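Local coordinates for protein transcriptional regulator, TetR family (Agrobacterium tumefaciens, PDB 3C2B) that probably binds DNA as a transcription factor of the TetR family, acting on regulatory regions of genes, at residues Val84-Leu89 with Ser153-Phe158; Arg75-Ala80 with Arg137-Arg142. All coordinates share one frame; numbering follows the deposited sequence.

Contact 1: Val84-Leu89 with Ser153-Phe158; sequences VSAPQL and SGYLRF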
loop_
_atom_site.group_PDB
_atom_site.type_symbol
_atom_site.label_atom_id
_atom_site.label_comp_id
_atom_site.label_asym_id
_atom_site.label_seq_id
_atom_site.Cartn_x
_atom_site.Cartn_y
_atom_site.Cartn_z
ATOM N N VAL A 84 5.188 -18.069 25.683
ATOM C CA VAL A 84 4.771 -16.785 26.258
ATOM C C VAL A 84 3.494 -16.918 27.071
ATOM O O VAL A 84 2.726 -17.850 26.870
ATOM C CB VAL A 84 4.523 -15.688 25.151
ATOM C CG1 VAL A 84 5.833 -15.189 24.546
ATOM C CG2 VAL A 84 3.609 -16.215 24.080
ATOM N N SER A 85 3.278 -15.979 27.986
ATOM C CA SER A 85 1.989 -15.814 28.651
ATOM C C SER A 85 1.109 -14.982 27.727
ATOM O O SER A 85 1.615 -14.363 26.777
ATOM C CB SER A 85 2.160 -15.046 29.948
ATOM O OG SER A 85 2.733 -13.763 29.696
ATOM N N ALA A 86 -0.190 -14.947 28.021
ATOM C CA ALA A 86 -1.129 -14.173 27.244
ATOM C C ALA A 86 -0.833 -12.655 27.261
ATOM O O ALA A 86 -0.823 -12.032 26.196
ATOM C CB ALA A 86 -2.581 -14.491 27.634
ATOM N N PRO A 87 -0.583 -12.055 28.457
ATOM C CA PRO A 87 -0.157 -10.626 28.501
ATOM C C PRO A 87 1.139 -10.340 27.721
ATOM O O PRO A 87 1.230 -9.310 27.067
ATOM C CB PRO A 87 0.112 -10.362 29.992
ATOM C CG PRO A 87 -0.502 -11.510 30.737
ATOM C CD PRO A 87 -0.678 -12.657 29.808
ATOM N N GLN A 88 2.150 -11.214 27.847
ATOM C CA GLN A 88 3.373 -11.105 27.054
ATOM C C GLN A 88 3.054 -11.149 25.554
ATOM O O GLN A 88 3.636 -10.392 24.770
ATOM C CB GLN A 88 4.287 -12.272 27.315
ATOM C CG GLN A 88 5.430 -12.068 28.211
ATOM C CD GLN A 88 6.106 -13.409 28.454
ATOM O OE1 GLN A 88 5.557 -14.266 29.137
ATOM N NE2 GLN A 88 7.270 -13.616 27.842
ATOM N N LEU A 89 2.185 -12.076 25.161
ATOM C CA LEU A 89 1.808 -12.202 23.766
ATOM C C LEU A 89 1.175 -10.902 23.275
ATOM O O LEU A 89 1.589 -10.359 22.250
ATOM C CB LEU A 89 0.825 -13.345 23.574
ATOM C CG LEU A 89 0.703 -14.070 22.217
ATOM C CD1 LEU A 89 -0.756 -14.363 21.834
ATOM C CD2 LEU A 89 1.494 -13.463 21.075
ATOM N N SER A 153 1.528 -21.747 22.527
ATOM C CA SER A 153 1.183 -21.508 23.895
ATOM C C SER A 153 -0.294 -21.663 24.098
ATOM O O SER A 153 -0.792 -21.426 25.188
ATOM C CB SER A 153 1.663 -20.132 24.336
ATOM O OG SER A 153 3.083 -20.058 24.284
ATOM N N GLY A 154 -0.991 -22.082 23.042
ATOM C CA GLY A 154 -2.419 -22.329 23.082
ATOM C C GLY A 154 -3.277 -21.084 22.953
ATOM O O GLY A 154 -4.505 -21.155 23.165
ATOM N N TYR A 155 -2.662 -19.945 22.613
ATOM C CA TYR A 155 -3.408 -18.655 22.582
ATOM C C TYR A 155 -3.968 -18.241 21.209
ATOM O O TYR A 155 -4.861 -17.416 21.143
ATOM C CB TYR A 155 -2.563 -17.506 23.153
ATOM C CG TYR A 155 -2.116 -17.702 24.583
ATOM C CD1 TYR A 155 -3.049 -17.905 25.623
ATOM C CD2 TYR A 155 -0.751 -17.673 24.906
ATOM C CE1 TYR A 155 -2.623 -18.084 26.934
ATOM C CE2 TYR A 155 -0.327 -17.841 26.212
ATOM C CZ TYR A 155 -1.257 -18.054 27.216
ATOM O OH TYR A 155 -0.791 -18.217 28.497
ATOM N N LEU A 156 -3.440 -18.823 20.136
ATOM C CA LEU A 156 -3.861 -18.523 18.754
ATOM C C LEU A 156 -4.215 -19.788 17.999
ATOM O O LEU A 156 -3.523 -20.799 18.104
ATOM C CB LEU A 156 -2.744 -17.822 17.966
ATOM C CG LEU A 156 -2.237 -16.496 18.495
ATOM C CD1 LEU A 156 -1.128 -16.046 17.555
ATOM C CD2 LEU A 156 -3.401 -15.493 18.542
ATOM N N ARG A 157 -5.281 -19.704 17.218
ATOM C CA ARG A 157 -5.696 -20.804 16.394
ATOM C C ARG A 157 -5.840 -20.286 14.966
ATOM O O ARG A 157 -6.408 -19.222 14.755
ATOM C CB ARG A 157 -7.022 -21.384 16.944
ATOM C CG ARG A 157 -7.927 -22.009 15.915
ATOM C CD ARG A 157 -9.368 -22.339 16.428
ATOM N NE ARG A 157 -10.174 -21.205 16.938
ATOM C CZ ARG A 157 -10.462 -20.065 16.287
ATOM N NH1 ARG A 157 -9.981 -19.800 15.065
ATOM N NH2 ARG A 157 -11.229 -19.155 16.888
ATOM N N PHE A 158 -5.311 -21.019 13.991
ATOM C CA PHE A 158 -5.492 -20.660 12.572
ATOM C C PHE A 158 -5.207 -21.873 11.695
ATOM O O PHE A 158 -4.415 -22.730 12.065
ATOM C CB PHE A 158 -4.593 -19.469 12.137
ATOM C CG PHE A 158 -3.178 -19.536 12.690
ATOM C CD1 PHE A 158 -2.836 -18.802 13.805
ATOM C CD2 PHE A 158 -2.235 -20.385 12.137
ATOM C CE1 PHE A 158 -1.565 -18.889 14.356
ATOM C CE2 PHE A 158 -0.958 -20.482 12.668
ATOM C CZ PHE A 158 -0.615 -19.733 13.786
#
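Val84 and Ala86, at the capped N-terminal end of helix 86-104, meet Ser153 and Tyr155, where the chain leaves helix 137-152. Val84 N donates to Ser153 OG at 3.2 Å, and the bond is almost straight (175°). With OG anti to its carbonyl carbon (chi1 -64°), beside its own backbone N, Ser153 presents the hydroxyl to Val84 N. The same hydroxyl also bonds to Ala149 O, in the last turn of helix 137-152. The Tyr155 ring slides in beside the helix start. Ala86 CB makes a CH-pi contact over one face of the Tyr155 ring, 3.9 Å from its centroid and offset toward the rim. Ser153 O lies over the centre of the opposite face. Val84 O sits at the ring edge, in plane, 3.1 Å from Tyr155 CE2.

A helix start and a helix end lie side by side here. Ser85 and Gln88 form a capping box: Gln88 N bonds to Ser85 OG at 3.2 Å, and Gln88 OE1 accepts from both Ser85 N and Ser85 OG. Gly154, with positive phi, completes a Schellman motif that ends helix 137-152. Glu213 of helix 208-214 bonds to both Tyr155 OH and Ala86 N, and Lys209 makes a cation-pi contact with the ring. On the apolar side Leu89 CD1 lies 3.9 Å from Tyr155 CB and 4.2 Å from Leu156 CG. Leu89 and Tyr155 run past each other in opposite directions.

Contact 2: Arg75-Ala80 with Arg137-Arg142; sequences RTFEKA and RQIDRR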
loop_
_atom_site.group_PDB
_atom_site.type_symbol
_atom_site.label_atom_id
_atom_site.label_comp_id
_atom_site.label_asym_id
_atom_site.label_seq_id
_atom_site.Cartn_x
_atom_site.Cartn_y
_atom_site.Cartn_z
ATOM N N ARG A 75 17.345 -2.264 12.003
ATOM C CA ARG A 75 17.131 -2.865 13.320
ATOM C C ARG A 75 17.016 -4.391 13.236
ATOM O O ARG A 75 16.200 -4.919 12.464
ATOM C CB ARG A 75 15.863 -2.277 13.966
ATOM C CG ARG A 75 15.945 -2.169 15.481
ATOM C CD ARG A 75 14.619 -1.801 16.128
ATOM N NE ARG A 75 13.885 -2.960 16.640
ATOM C CZ ARG A 75 14.245 -3.693 17.696
ATOM N NH1 ARG A 75 15.358 -3.425 18.361
ATOM N NH2 ARG A 75 13.498 -4.717 18.083
ATOM N N THR A 76 17.859 -5.082 14.009
ATOM C CA THR A 76 17.773 -6.535 14.171
ATOM C C THR A 76 16.796 -6.844 15.300
ATOM O O THR A 76 16.945 -6.350 16.427
ATOM C CB THR A 76 19.157 -7.173 14.465
ATOM O OG1 THR A 76 20.038 -6.902 13.374
ATOM C CG2 THR A 76 19.053 -8.689 14.646
ATOM N N PHE A 77 15.794 -7.660 14.986
ATOM C CA PHE A 77 14.737 -7.987 15.934
ATOM C C PHE A 77 15.046 -9.221 16.785
ATOM O O PHE A 77 15.757 -10.136 16.359
ATOM C CB PHE A 77 13.394 -8.124 15.214
ATOM C CG PHE A 77 12.852 -6.820 14.698
ATOM C CD1 PHE A 77 11.942 -6.085 15.453
ATOM C CD2 PHE A 77 13.255 -6.325 13.460
ATOM C CE1 PHE A 77 11.442 -4.876 14.983
ATOM C CE2 PHE A 77 12.767 -5.121 12.981
ATOM C CZ PHE A 77 11.859 -4.390 13.743
ATOM N N GLU A 78 14.493 -9.219 17.992
ATOM C CA GLU A 78 14.754 -10.241 18.994
ATOM C C GLU A 78 14.036 -11.546 18.653
ATOM O O GLU A 78 12.823 -11.549 18.417
ATOM C CB GLU A 78 14.314 -9.734 20.375
ATOM C CG GLU A 78 14.652 -8.256 20.634
ATOM C CD GLU A 78 13.924 -7.653 21.828
ATOM O OE1 GLU A 78 13.873 -6.407 21.926
ATOM O OE2 GLU A 78 13.404 -8.415 22.669
ATOM N N LYS A 79 14.795 -12.645 18.617
ATOM C CA LYS A 79 14.229 -13.986 18.450
ATOM C C LYS A 79 13.083 -14.172 19.438
ATOM O O LYS A 79 13.276 -14.067 20.654
ATOM C CB LYS A 79 15.287 -15.079 18.678
ATOM C CG LYS A 79 15.926 -15.671 17.401
ATOM C CD LYS A 79 16.479 -17.134 17.764
ATOM C CE LYS A 79 17.640 -17.514 16.833
ATOM N NZ LYS A 79 17.092 -17.796 15.316
ATOM N N ALA A 80 11.889 -14.421 18.901
ATOM C CA ALA A 80 10.696 -14.656 19.716
ATOM C C ALA A 80 10.866 -15.914 20.560
ATOM O O ALA A 80 11.188 -16.984 20.033
ATOM C CB ALA A 80 9.463 -14.762 18.835
ATOM N N ARG A 137 12.297 -8.896 5.467
ATOM C CA ARG A 137 12.570 -10.225 5.983
ATOM C C ARG A 137 12.652 -10.293 7.507
ATOM O O ARG A 137 12.203 -11.260 8.111
ATOM C CB ARG A 137 13.841 -10.748 5.304
ATOM C CG ARG A 137 14.814 -11.580 6.142
ATOM C CD ARG A 137 15.925 -12.068 5.238
ATOM N NE ARG A 137 15.407 -12.275 3.889
ATOM C CZ ARG A 137 16.150 -12.379 2.802
ATOM N NH1 ARG A 137 17.468 -12.319 2.896
ATOM N NH2 ARG A 137 15.570 -12.557 1.629
ATOM N N GLN A 138 13.225 -9.260 8.113
ATOM C CA GLN A 138 13.476 -9.226 9.560
ATOM C C GLN A 138 12.165 -8.964 10.310
ATOM O O GLN A 138 11.857 -9.640 11.305
ATOM C CB GLN A 138 14.571 -8.197 9.944
ATOM C CG GLN A 138 16.040 -8.732 9.956
ATOM C CD GLN A 138 16.456 -9.392 11.278
ATOM O OE1 GLN A 138 17.610 -9.291 11.689
ATOM N NE2 GLN A 138 15.515 -10.059 11.948
ATOM N N ILE A 139 11.417 -7.983 9.825
ATOM C CA ILE A 139 10.056 -7.747 10.244
ATOM C C ILE A 139 9.200 -9.019 10.118
ATOM O O ILE A 139 8.514 -9.390 11.077
ATOM C CB ILE A 139 9.443 -6.526 9.500
ATOM C CG1 ILE A 139 9.703 -5.231 10.303
ATOM C CG2 ILE A 139 7.926 -6.670 9.246
ATOM C CD1 ILE A 139 9.083 -5.179 11.757
ATOM N N ASP A 140 9.268 -9.691 8.960
ATOM C CA ASP A 140 8.411 -10.837 8.692
ATOM C C ASP A 140 8.767 -12.010 9.606
ATOM O O ASP A 140 7.877 -12.712 10.072
ATOM C CB ASP A 140 8.506 -11.267 7.232
ATOM C CG ASP A 140 7.793 -10.306 6.269
ATOM O OD1 ASP A 140 7.091 -9.378 6.715
ATOM O OD2 ASP A 140 7.919 -10.505 5.045
ATOM N N ARG A 141 10.059 -12.213 9.859
ATOM C CA ARG A 141 10.506 -13.316 10.724
ATOM C C ARG A 141 10.088 -13.032 12.171
ATOM O O ARG A 141 9.680 -13.942 12.881
ATOM C CB ARG A 141 12.018 -13.576 10.611
ATOM C CG ARG A 141 12.371 -15.068 10.753
ATOM C CD ARG A 141 13.869 -15.346 10.775
ATOM N NE ARG A 141 14.152 -16.773 10.589
ATOM C CZ ARG A 141 14.376 -17.354 9.401
ATOM N NH1 ARG A 141 14.329 -16.644 8.273
ATOM N NH2 ARG A 141 14.634 -18.659 9.335
ATOM N N ARG A 142 10.175 -11.762 12.589
ATOM C CA ARG A 142 9.660 -11.330 13.887
ATOM C C ARG A 142 8.189 -11.770 14.038
ATOM O O ARG A 142 7.850 -12.492 14.959
ATOM C CB ARG A 142 9.765 -9.810 14.020
ATOM C CG ARG A 142 9.955 -9.278 15.416
ATOM C CD ARG A 142 8.798 -9.637 16.318
ATOM N NE ARG A 142 9.254 -10.303 17.548
ATOM C CZ ARG A 142 9.381 -9.725 18.740
ATOM N NH1 ARG A 142 9.797 -10.433 19.781
ATOM N NH2 ARG A 142 9.106 -8.443 18.890
#
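Gln138 O accepts from Arg142 N at 3.0 Å, a helical bond within 137-142, and Phe77 packs against the side chains of Gln138, Ile139 and Arg142. Phe77 comes from the extended loop 75-80, which runs beside helix 137-152. It points its CB toward the helix, and the ring lies against Ile139 and Arg142. Phe77 CZ reaches Ile139 CD1 at 3.5 Å. Nearer the backbone, Phe77 CB lies 3.6 Å from Arg142 CG. The Phe77 and Arg142 side chains cross at about a right angle, with ring and guanidinium planes 43° apart. Phe77 itself touches Asp99 of helix 86-104, and Phe96 of that helix touches Ile139 and Arg142, so Phe77 sits beside both helices. Arg75 NE, from the same loop, sits 3.5 Å above one face of the Phe77 ring, offset toward its rim.

Gln138 bends at chi2 and lies against the loop backbone. Its OE1 meets Thr76 CG2 at 3.3 Å, while NE2 stays 3.9 Å from Phe77 N. Further along, Glu78 O lies 3.5 Å from Arg142 NH1, at an oblique position to the guanidinium, and Ala80 CA lies near the guanidinium plane at its edge. The Glu78 carboxylate is near the guanidinium but not in contact.

The loop is thus held to the helix mainly by van der Waals contact around Phe77. Arg142 NE is buried and has no partner in the model. The Glu78 carboxylate may partly offset the charge of Arg142, whereas the like charge of Arg75 probably repels it weakly.

From the N terminus the chain passes the predicted DNA-binding helix-turn-helix and helix 59-71 before reaching segment 75-80. Segment 84-89 follows and starts helix 86-104. After helices 107-120 and 127-134, helix 137-152 begins with segment 137-142, where contact 2 closes its loop. Contact 1 closes at 153-158, just after the same helix ends. The segments alternate along the chain, so the two loops cross. The linker meets the first turns of helix 137-152 in contact 2. The start of helix 86-104 meets the loop just beyond that helix in contact 1, near C-terminal helix 208-214. The centres lie about 18 Å apart.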